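Local atomic coordinates of ComZ (Thermus thermophilus, PDB entry 6QVI), a protein that probably serves as a pilus tip-associated DNA receptor in natural transformation, as a competence pilin carrying a beta-solenoid domain. Residues Y172-Y183 against K218-E229; I306-V315 against C327-T335. All blocks are in the same frame, centred on the assembly; numbering follows the deposited sequence.

Contact 1: Y172-Y183 against K218-E229; sequences YVIEANGNFALY and KISVGGSTQIGE
The ring of Tyr172 takes Lys218 CB over one face, off toward the rim and 4.0 Å from Tyr172 CD2, while the carbonyl carbon of Ile219 lies in plane at its edge. Lys218 then bends so that CE passes the phenol oxygen and NZ reaches a salt bridge with Asp245. At the Tyr183 ring, Gln226 CG meets the edge in plane and the Glu229 carboxylate carbon lies loosely over one face. Gln226 leaves the backbone with CG opposite the N (chi1 -165°) and runs out straight, bringing its amide, 73° from the ring plane, to accept Tyr183 OH at OE1 (2.9 Å) from above the carbonyl plane. A leucine here would probably leave that hydroxyl without its acceptor and the ring freer to turn. Inside, Ile174 CB packs on Ile219 CG2 (4.0 Å), branched residues suited to a buried strand. Between the strands, Thr225 OG1 accepts Gly178 N (2.7 Å), its hydroxyl tying down the corner. Parallel backbone bonds run on both sides of this corner, among them Ser220 N to Ile174 O (2.9 Å) and Leu182 N to Gln226 O (2.7 Å). Such in-register parallel strands, continuing round a shared corner, are the stacked coils of a beta-solenoid.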
loop_
_atom_site.group_PDB
_atom_site.type_symbol
_atom_site.label_atom_id
_atom_site.label_comp_id
_atom_site.label_asym_id
_atom_site.label_seq_id
_atom_site.Cartn_x
_atom_site.Cartn_y
_atom_site.Cartn_z
ATOM N N TYR A 172 17.666 17.969 4.994
ATOM C CA TYR A 172 17.055 17.901 3.683
ATOM C C TYR A 172 17.182 16.481 3.160
ATOM O O TYR A 172 18.271 15.962 2.910
ATOM C CB TYR A 172 17.679 18.934 2.747
ATOM C CG TYR A 172 17.420 20.327 3.255
ATOM C CD1 TYR A 172 18.321 20.959 4.108
ATOM C CD2 TYR A 172 16.239 20.997 2.940
ATOM C CE1 TYR A 172 18.068 22.241 4.603
ATOM C CE2 TYR A 172 15.976 22.275 3.440
ATOM C CZ TYR A 172 16.890 22.885 4.263
ATOM O OH TYR A 172 16.629 24.152 4.745
ATOM N N VAL A 173 16.047 15.820 3.070
ATOM C CA VAL A 173 15.995 14.427 2.648
ATOM C C VAL A 173 15.634 14.331 1.177
ATOM O O VAL A 173 15.687 13.243 0.591
ATOM C CB VAL A 173 14.980 13.766 3.615
ATOM C CG1 VAL A 173 14.311 12.579 3.017
ATOM C CG2 VAL A 173 15.644 13.417 4.960
ATOM N N ILE A 174 15.265 15.454 0.570
ATOM C CA ILE A 174 14.978 15.609 -0.846
ATOM C C ILE A 174 15.413 17.017 -1.195
ATOM O O ILE A 174 14.810 17.970 -0.715
ATOM C CB ILE A 174 13.484 15.413 -1.156
ATOM C CG1 ILE A 174 13.046 13.976 -0.873
ATOM C CG2 ILE A 174 13.188 15.819 -2.591
ATOM C CD1 ILE A 174 11.557 13.753 -1.066
ATOM N N GLU A 175 16.537 17.165 -1.885
ATOM C CA GLU A 175 17.010 18.465 -2.372
ATOM C C GLU A 175 16.826 18.510 -3.883
ATOM O O GLU A 175 17.782 18.428 -4.649
ATOM C CB GLU A 175 18.486 18.736 -1.977
ATOM C CG GLU A 175 18.792 18.719 -0.484
ATOM C CD GLU A 175 19.866 19.737 -0.067
ATOM O OE1 GLU A 175 19.902 20.856 -0.633
ATOM O OE2 GLU A 175 20.677 19.411 0.831
ATOM N N ALA A 176 15.573 18.564 -4.313
ATOM C CA ALA A 176 15.256 18.519 -5.733
ATOM C C ALA A 176 15.233 19.948 -6.254
ATOM O O ALA A 176 14.508 20.798 -5.723
ATOM C CB ALA A 176 13.920 17.828 -5.989
ATOM N N ASN A 177 16.029 20.211 -7.290
ATOM C CA ASN A 177 16.146 21.541 -7.881
ATOM C C ASN A 177 16.096 21.387 -9.403
ATOM O O ASN A 177 17.023 21.737 -10.120
ATOM C CB ASN A 177 17.453 22.195 -7.432
ATOM C CG ASN A 177 17.603 22.238 -5.911
ATOM O OD1 ASN A 177 16.655 22.539 -5.184
ATOM N ND2 ASN A 177 18.808 21.898 -5.424
ATOM N N GLY A 178 14.981 20.881 -9.907
ATOM C CA GLY A 178 14.929 20.262 -11.208
ATOM C C GLY A 178 14.927 18.753 -11.064
ATOM O O GLY A 178 14.701 18.208 -9.985
ATOM N N ASN A 179 15.176 18.071 -12.179
ATOM C CA ASN A 179 15.534 16.645 -12.226
ATOM C C ASN A 179 14.568 15.748 -11.426
ATOM O O ASN A 179 14.928 14.629 -11.049
ATOM C CB ASN A 179 16.985 16.430 -11.748
ATOM C CG ASN A 179 17.301 17.162 -10.426
ATOM O OD1 ASN A 179 17.744 18.323 -10.418
ATOM N ND2 ASN A 179 17.100 16.463 -9.305
ATOM N N PHE A 180 13.338 16.197 -11.174
ATOM C CA PHE A 180 12.411 15.464 -10.314
ATOM C C PHE A 180 10.994 15.930 -10.625
ATOM O O PHE A 180 10.700 17.127 -10.552
ATOM C CB PHE A 180 12.770 15.721 -8.845
ATOM C CG PHE A 180 11.906 15.009 -7.842
ATOM C CD1 PHE A 180 10.619 15.431 -7.546
ATOM C CD2 PHE A 180 12.418 13.931 -7.141
ATOM C CE1 PHE A 180 9.849 14.754 -6.577
ATOM C CE2 PHE A 180 11.670 13.269 -6.196
ATOM C CZ PHE A 180 10.376 13.689 -5.907
ATOM N N ALA A 181 10.117 14.978 -10.934
ATOM C CA ALA A 181 8.727 15.279 -11.219
ATOM C C ALA A 181 7.901 14.185 -10.587
ATOM O O ALA A 181 8.213 12.994 -10.741
ATOM C CB ALA A 181 8.433 15.353 -12.729
ATOM N N LEU A 182 6.802 14.598 -9.952
ATOM C CA LEU A 182 5.920 13.696 -9.223
ATOM C C LEU A 182 4.510 14.034 -9.666
ATOM O O LEU A 182 4.028 15.145 -9.435
ATOM C CB LEU A 182 6.103 13.866 -7.715
ATOM C CG LEU A 182 5.567 12.844 -6.704
ATOM C CD1 LEU A 182 6.061 13.217 -5.325
ATOM C CD2 LEU A 182 4.044 12.847 -6.704
ATOM N N TYR A 183 3.864 13.083 -10.328
ATOM C CA TYR A 183 2.554 13.303 -10.912
ATOM C C TYR A 183 1.511 12.412 -10.260
ATOM O O TYR A 183 1.827 11.387 -9.643
ATOM C CB TYR A 183 2.612 13.055 -12.422
ATOM C CG TYR A 183 3.610 13.938 -13.146
ATOM C CD1 TYR A 183 3.992 15.164 -12.606
ATOM C CD2 TYR A 183 4.196 13.535 -14.358
ATOM C CE1 TYR A 183 4.893 15.988 -13.259
ATOM C CE2 TYR A 183 5.119 14.352 -15.018
ATOM C CZ TYR A 183 5.462 15.571 -14.457
ATOM O OH TYR A 183 6.357 16.409 -15.073
ATOM N N LYS A 218 13.532 17.687 6.553
ATOM C CA LYS A 218 13.077 18.767 5.690
ATOM C C LYS A 218 13.245 18.373 4.219
ATOM O O LYS A 218 13.758 17.301 3.900
ATOM C CB LYS A 218 13.830 20.054 6.015
ATOM C CG LYS A 218 13.830 20.412 7.488
ATOM C CD LYS A 218 14.968 21.340 7.806
ATOM C CE LYS A 218 14.572 22.735 7.457
ATOM N NZ LYS A 218 13.614 23.227 8.499
ATOM N N ILE A 219 12.744 19.222 3.322
ATOM C CA ILE A 219 12.888 19.055 1.882
ATOM C C ILE A 219 13.029 20.427 1.261
ATOM O O ILE A 219 12.481 21.420 1.758
ATOM C CB ILE A 219 11.712 18.319 1.206
ATOM C CG1 ILE A 219 10.451 19.185 1.199
ATOM C CG2 ILE A 219 11.440 16.974 1.855
ATOM C CD1 ILE A 219 9.528 18.866 0.069
ATOM N N SER A 220 13.796 20.485 0.173
ATOM C CA SER A 220 14.003 21.710 -0.588
ATOM C C SER A 220 13.507 21.471 -2.003
ATOM O O SER A 220 13.661 20.376 -2.546
ATOM C CB SER A 220 15.481 22.138 -0.601
ATOM O OG SER A 220 15.635 23.507 -0.948
ATOM N N VAL A 221 12.900 22.485 -2.600
ATOM C CA VAL A 221 12.338 22.348 -3.932
ATOM C C VAL A 221 12.761 23.563 -4.755
ATOM O O VAL A 221 12.362 24.701 -4.456
ATOM C CB VAL A 221 10.814 22.191 -3.887
ATOM C CG1 VAL A 221 10.204 22.546 -5.224
ATOM C CG2 VAL A 221 10.460 20.776 -3.501
ATOM N N GLY A 222 13.584 23.322 -5.784
ATOM C CA GLY A 222 14.083 24.364 -6.655
ATOM C C GLY A 222 13.363 24.390 -7.995
ATOM O O GLY A 222 12.393 23.664 -8.232
ATOM N N GLY A 223 13.869 25.240 -8.890
ATOM C CA GLY A 223 13.164 25.504 -10.129
ATOM C C GLY A 223 13.059 24.279 -11.016
ATOM O O GLY A 223 13.967 23.439 -11.076
ATOM N N SER A 224 11.928 24.199 -11.728
ATOM C CA SER A 224 11.508 23.187 -12.714
ATOM C C SER A 224 11.149 21.845 -12.075
ATOM O O SER A 224 10.633 20.955 -12.767
ATOM C CB SER A 224 12.549 22.962 -13.828
ATOM O OG SER A 224 13.655 22.215 -13.362
ATOM N N THR A 225 11.306 21.703 -10.769
ATOM C CA THR A 225 10.787 20.550 -10.055
ATOM C C THR A 225 9.263 20.619 -10.102
ATOM O O THR A 225 8.675 21.698 -10.228
ATOM C CB THR A 225 11.300 20.568 -8.616
ATOM O OG1 THR A 225 12.695 20.265 -8.621
ATOM C CG2 THR A 225 10.584 19.548 -7.729
ATOM N N GLN A 226 8.606 19.470 -10.063
ATOM C CA GLN A 226 7.163 19.496 -10.264
ATOM C C GLN A 226 6.537 18.443 -9.349
ATOM O O GLN A 226 6.591 17.235 -9.608
ATOM C CB GLN A 226 6.870 19.280 -11.742
ATOM C CG GLN A 226 5.492 19.606 -12.219
ATOM C CD GLN A 226 5.396 19.456 -13.728
ATOM O OE1 GLN A 226 6.405 19.197 -14.401
ATOM N NE2 GLN A 226 4.213 19.725 -14.280
ATOM N N ILE A 227 5.969 18.915 -8.250
ATOM C CA ILE A 227 5.214 18.074 -7.335
ATOM C C ILE A 227 3.767 18.370 -7.695
ATOM O O ILE A 227 3.194 19.369 -7.277
ATOM C CB ILE A 227 5.546 18.366 -5.877
ATOM C CG1 ILE A 227 6.997 17.955 -5.590
ATOM C CG2 ILE A 227 4.615 17.608 -4.979
ATOM C CD1 ILE A 227 7.561 18.520 -4.303
ATOM N N GLY A 228 3.199 17.532 -8.550
ATOM C CA GLY A 228 1.861 17.747 -9.038
ATOM C C GLY A 228 1.881 18.732 -10.187
ATOM O O GLY A 228 2.867 19.428 -10.449
ATOM N N GLU A 229 0.749 18.810 -10.873
ATOM C CA GLU A 229 0.544 19.721 -11.977
ATOM C C GLU A 229 -0.588 20.675 -11.633
ATOM O O GLU A 229 -1.477 20.315 -10.857
ATOM C CB GLU A 229 0.207 18.970 -13.270
ATOM C CG GLU A 229 1.408 18.344 -13.953
ATOM C CD GLU A 229 1.019 17.390 -15.065
ATOM O OE1 GLU A 229 0.112 16.559 -14.841
ATOM O OE2 GLU A 229 1.597 17.498 -16.174
#

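Contact 2: I306-V315 against C327-T335; sequences IQRIGNILSV and CLQAMQSGT
Ile306 and Met331 meet tip to tip, Ile306 CD1 lying 3.6 Å from Met331 CE, and they begin an apolar layer between a beta hairpin and the short helix with its following turns. Met331 can reach so far because its chain is extended beyond CG (chi2 180°), an unbranched side chain suited to spanning from a turn to a sheet. Beside it, Leu313 and Leu328 lie alongside one another, running in opposite senses, with Leu313 CD1 3.8 Å from Leu328 CD2. Val315 crosses the same leucine at an angle, its CG2 3.9 Å from Leu328 CD1, so both methyls of Leu328 are used. Leu313 CD1 also touches Met331 CB (4.1 Å), joining the two groups.

The polar part lies nearer the hairpin turn. Arg308 extends toward the backbone of Gln332, Ser333 and Gly334. The placing of its guanidinium is doubtful, because the model is too tight at this point for the exact bonding to be trusted; a long cationic side chain would be consistent with a place near several carbonyl oxygens.

Backbone bonds shape each partner. Ile312 N to Ile309 O (3.0 Å) closes a type II' turn in which Gly310 adopts a positive phi that glycine takes easily, and Gly334 N to Met331 O (3.1 Å) closes a type I turn. Cys327 is disulfide-bonded to Cys345, tying the helix to strand 343-348. The motif is a beta hairpin with a two-residue type II' turn, its strand 304-309 paired in parallel with strand 374-377, packed on the short helix 325-329 and the turns after it.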
loop_
_atom_site.group_PDB
_atom_site.type_symbol
_atom_site.label_atom_id
_atom_site.label_comp_id
_atom_site.label_asym_id
_atom_site.label_seq_id
_atom_site.Cartn_x
_atom_site.Cartn_y
_atom_site.Cartn_z
ATOM N N ILE A 306 15.553 -22.653 -0.501
ATOM C CA ILE A 306 16.895 -23.193 -0.555
ATOM C C ILE A 306 17.883 -22.314 0.138
ATOM O O ILE A 306 17.843 -21.145 -0.029
ATOM C CB ILE A 306 17.354 -23.247 -1.996
ATOM C CG1 ILE A 306 16.314 -23.933 -2.837
ATOM C CG2 ILE A 306 18.634 -24.023 -2.125
ATOM C CD1 ILE A 306 16.818 -24.253 -4.204
ATOM N N GLN A 307 18.786 -22.878 0.911
ATOM C CA GLN A 307 19.768 -22.079 1.592
ATOM C C GLN A 307 21.118 -22.386 1.060
ATOM O O GLN A 307 21.338 -23.411 0.503
ATOM C CB GLN A 307 19.823 -22.403 3.061
ATOM C CG GLN A 307 18.501 -22.589 3.736
ATOM C CD GLN A 307 18.565 -22.167 5.162
ATOM O OE1 GLN A 307 17.921 -21.223 5.552
ATOM N NE2 GLN A 307 19.356 -22.850 5.944
ATOM N N ARG A 308 22.051 -21.493 1.288
ATOM C CA ARG A 308 23.375 -21.713 0.814
ATOM C C ARG A 308 24.412 -21.105 1.657
ATOM O O ARG A 308 24.661 -19.949 1.587
ATOM C CB ARG A 308 23.536 -21.136 -0.546
ATOM C CG ARG A 308 24.981 -21.041 -0.906
ATOM C CD ARG A 308 25.126 -20.917 -2.382
ATOM N NE ARG A 308 26.154 -19.955 -2.680
ATOM C CZ ARG A 308 27.208 -20.236 -3.412
ATOM N NH1 ARG A 308 27.389 -21.457 -3.889
ATOM N NH2 ARG A 308 28.120 -19.319 -3.649
ATOM N N ILE A 309 25.053 -21.951 2.412
ATOM C CA ILE A 309 26.132 -21.635 3.322
ATOM C C ILE A 309 27.395 -22.109 2.603
ATOM O O ILE A 309 27.597 -23.318 2.439
ATOM C CB ILE A 309 25.937 -22.321 4.679
ATOM C CG1 ILE A 309 24.721 -21.773 5.410
ATOM C CG2 ILE A 309 27.177 -22.223 5.515
ATOM C CD1 ILE A 309 23.484 -22.641 5.238
ATOM N N GLY A 310 28.212 -21.156 2.130
ATOM C CA GLY A 310 29.431 -21.388 1.345
ATOM C C GLY A 310 29.207 -22.110 0.026
ATOM O O GLY A 310 28.648 -21.538 -0.909
ATOM N N ASN A 311 29.669 -23.331 -0.092
ATOM C CA ASN A 311 29.409 -24.207 -1.228
ATOM C C ASN A 311 28.333 -25.242 -0.986
ATOM O O ASN A 311 28.007 -26.002 -1.916
ATOM C CB ASN A 311 30.729 -24.811 -1.769
ATOM C CG ASN A 311 31.659 -23.729 -2.348
ATOM O OD1 ASN A 311 31.200 -22.641 -2.750
ATOM N ND2 ASN A 311 32.953 -23.950 -2.247
ATOM N N ILE A 312 27.751 -25.299 0.213
ATOM C CA ILE A 312 26.661 -26.237 0.413
ATOM C C ILE A 312 25.356 -25.548 0.051
ATOM O O ILE A 312 25.123 -24.369 0.345
ATOM C CB ILE A 312 26.630 -26.777 1.853
ATOM C CG1 ILE A 312 27.998 -27.248 2.302
ATOM C CG2 ILE A 312 25.700 -27.969 1.940
ATOM C CD1 ILE A 312 28.595 -26.416 3.359
ATOM N N LEU A 313 24.491 -26.312 -0.564
ATOM C CA LEU A 313 23.190 -25.884 -0.931
ATOM C C LEU A 313 22.259 -26.781 -0.179
ATOM O O LEU A 313 22.099 -27.905 -0.566
ATOM C CB LEU A 313 22.966 -26.190 -2.376
ATOM C CG LEU A 313 23.362 -25.116 -3.343
ATOM C CD1 LEU A 313 22.394 -25.156 -4.486
ATOM C CD2 LEU A 313 23.311 -23.776 -2.672
ATOM N N SER A 314 21.625 -26.294 0.877
ATOM C CA SER A 314 20.708 -27.104 1.653
ATOM C C SER A 314 19.265 -26.849 1.337
ATOM O O SER A 314 18.803 -25.762 1.475
ATOM C CB SER A 314 20.911 -26.818 3.115
ATOM O OG SER A 314 19.831 -27.298 3.867
ATOM N N VAL A 315 18.526 -27.858 0.937
ATOM C CA VAL A 315 17.123 -27.646 0.669
ATOM C C VAL A 315 16.312 -27.736 1.933
ATOM O O VAL A 315 16.430 -28.665 2.667
ATOM C CB VAL A 315 16.587 -28.686 -0.271
ATOM C CG1 VAL A 315 15.148 -28.397 -0.590
ATOM C CG2 VAL A 315 17.405 -28.683 -1.527
ATOM N N CYS A 327 17.511 -28.331 -11.156
ATOM C CA CYS A 327 17.195 -27.164 -10.342
ATOM C C CYS A 327 18.388 -26.774 -9.476
ATOM O O CYS A 327 18.830 -25.618 -9.488
ATOM C CB CYS A 327 15.943 -27.445 -9.496
ATOM S SG CYS A 327 15.562 -26.174 -8.242
ATOM N N LEU A 328 18.912 -27.726 -8.698
ATOM C CA LEU A 328 20.030 -27.423 -7.804
ATOM C C LEU A 328 21.332 -27.133 -8.551
ATOM O O LEU A 328 22.167 -26.373 -8.042
ATOM C CB LEU A 328 20.218 -28.542 -6.773
ATOM C CG LEU A 328 19.122 -28.527 -5.681
ATOM C CD1 LEU A 328 18.971 -29.850 -4.929
ATOM C CD2 LEU A 328 19.340 -27.385 -4.709
ATOM N N GLN A 329 21.539 -27.730 -9.741
ATOM C CA GLN A 329 22.714 -27.393 -10.541
ATOM C C GLN A 329 22.760 -25.893 -10.835
ATOM O O GLN A 329 23.827 -25.274 -10.790
ATOM C CB GLN A 329 22.720 -28.208 -11.846
ATOM C CG GLN A 329 23.178 -29.706 -11.785
ATOM C CD GLN A 329 24.688 -29.917 -12.098
ATOM O OE1 GLN A 329 25.412 -28.968 -12.428
ATOM N NE2 GLN A 329 25.154 -31.174 -12.008
ATOM N N ALA A 330 21.607 -25.280 -11.104
ATOM C CA ALA A 330 21.598 -23.890 -11.549
ATOM C C ALA A 330 22.143 -22.916 -10.497
ATOM O O ALA A 330 22.543 -21.796 -10.854
ATOM C CB ALA A 330 20.185 -23.490 -11.972
ATOM N N MET A 331 22.118 -23.276 -9.238
ATOM C CA MET A 331 22.530 -22.333 -8.234
ATOM C C MET A 331 23.779 -22.693 -7.564
ATOM O O MET A 331 24.105 -22.138 -6.553
ATOM C CB MET A 331 21.470 -22.254 -7.176
ATOM C CG MET A 331 20.111 -22.394 -7.776
ATOM S SD MET A 331 18.893 -22.299 -6.516
ATOM C CE MET A 331 17.514 -22.854 -7.469
ATOM N N GLN A 332 24.508 -23.607 -8.168
ATOM C CA GLN A 332 25.773 -24.100 -7.666
ATOM C C GLN A 332 26.717 -23.043 -7.193
ATOM O O GLN A 332 27.320 -23.167 -6.176
ATOM C CB GLN A 332 26.485 -24.779 -8.805
ATOM C CG GLN A 332 26.264 -26.259 -8.946
ATOM C CD GLN A 332 26.960 -26.752 -10.178
ATOM O OE1 GLN A 332 27.692 -26.021 -10.826
ATOM N NE2 GLN A 332 26.751 -27.986 -10.493
ATOM N N SER A 333 26.902 -22.053 -8.032
ATOM C CA SER A 333 27.768 -20.923 -7.826
ATOM C C SER A 333 27.420 -19.944 -6.759
ATOM O O SER A 333 28.287 -19.261 -6.265
ATOM C CB SER A 333 27.775 -20.116 -9.096
ATOM O OG SER A 333 26.502 -20.084 -9.693
ATOM N N GLY A 334 26.159 -19.885 -6.376
ATOM C CA GLY A 334 25.699 -18.875 -5.439
ATOM C C GLY A 334 24.999 -17.746 -6.140
ATOM O O GLY A 334 24.565 -16.775 -5.488
ATOM N N THR A 335 24.836 -17.880 -7.450
ATOM C CA THR A 335 24.170 -16.897 -8.288
ATOM C C THR A 335 23.354 -17.689 -9.287
ATOM O O THR A 335 23.908 -18.468 -10.072
ATOM C CB THR A 335 25.150 -15.967 -9.022
ATOM O OG1 THR A 335 25.762 -15.062 -8.093
ATOM C CG2 THR A 335 24.423 -15.181 -10.097
#

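Contact 1 is mostly buried and contact 2 only partly so, and they share no strand or helix: their centres lie 44 Å apart and their nearest atoms about 31 Å. Contact 1 joins consecutive parallel coils, so repeated backbone hydrogen bonds dominate, with polar and aromatic side chains adding to them. Contact 2 lies farther from the centre of the chain, where strand 304-309 pairs with strand 374-377 while its hairpin meets a helix; there the two segments are held largely by side chains, aliphatic and sulfur-bearing ones with an arginine beside them. Backbone bonding in contact 2 serves mainly to shape each partner, whereas in contact 1 it links the partners directly.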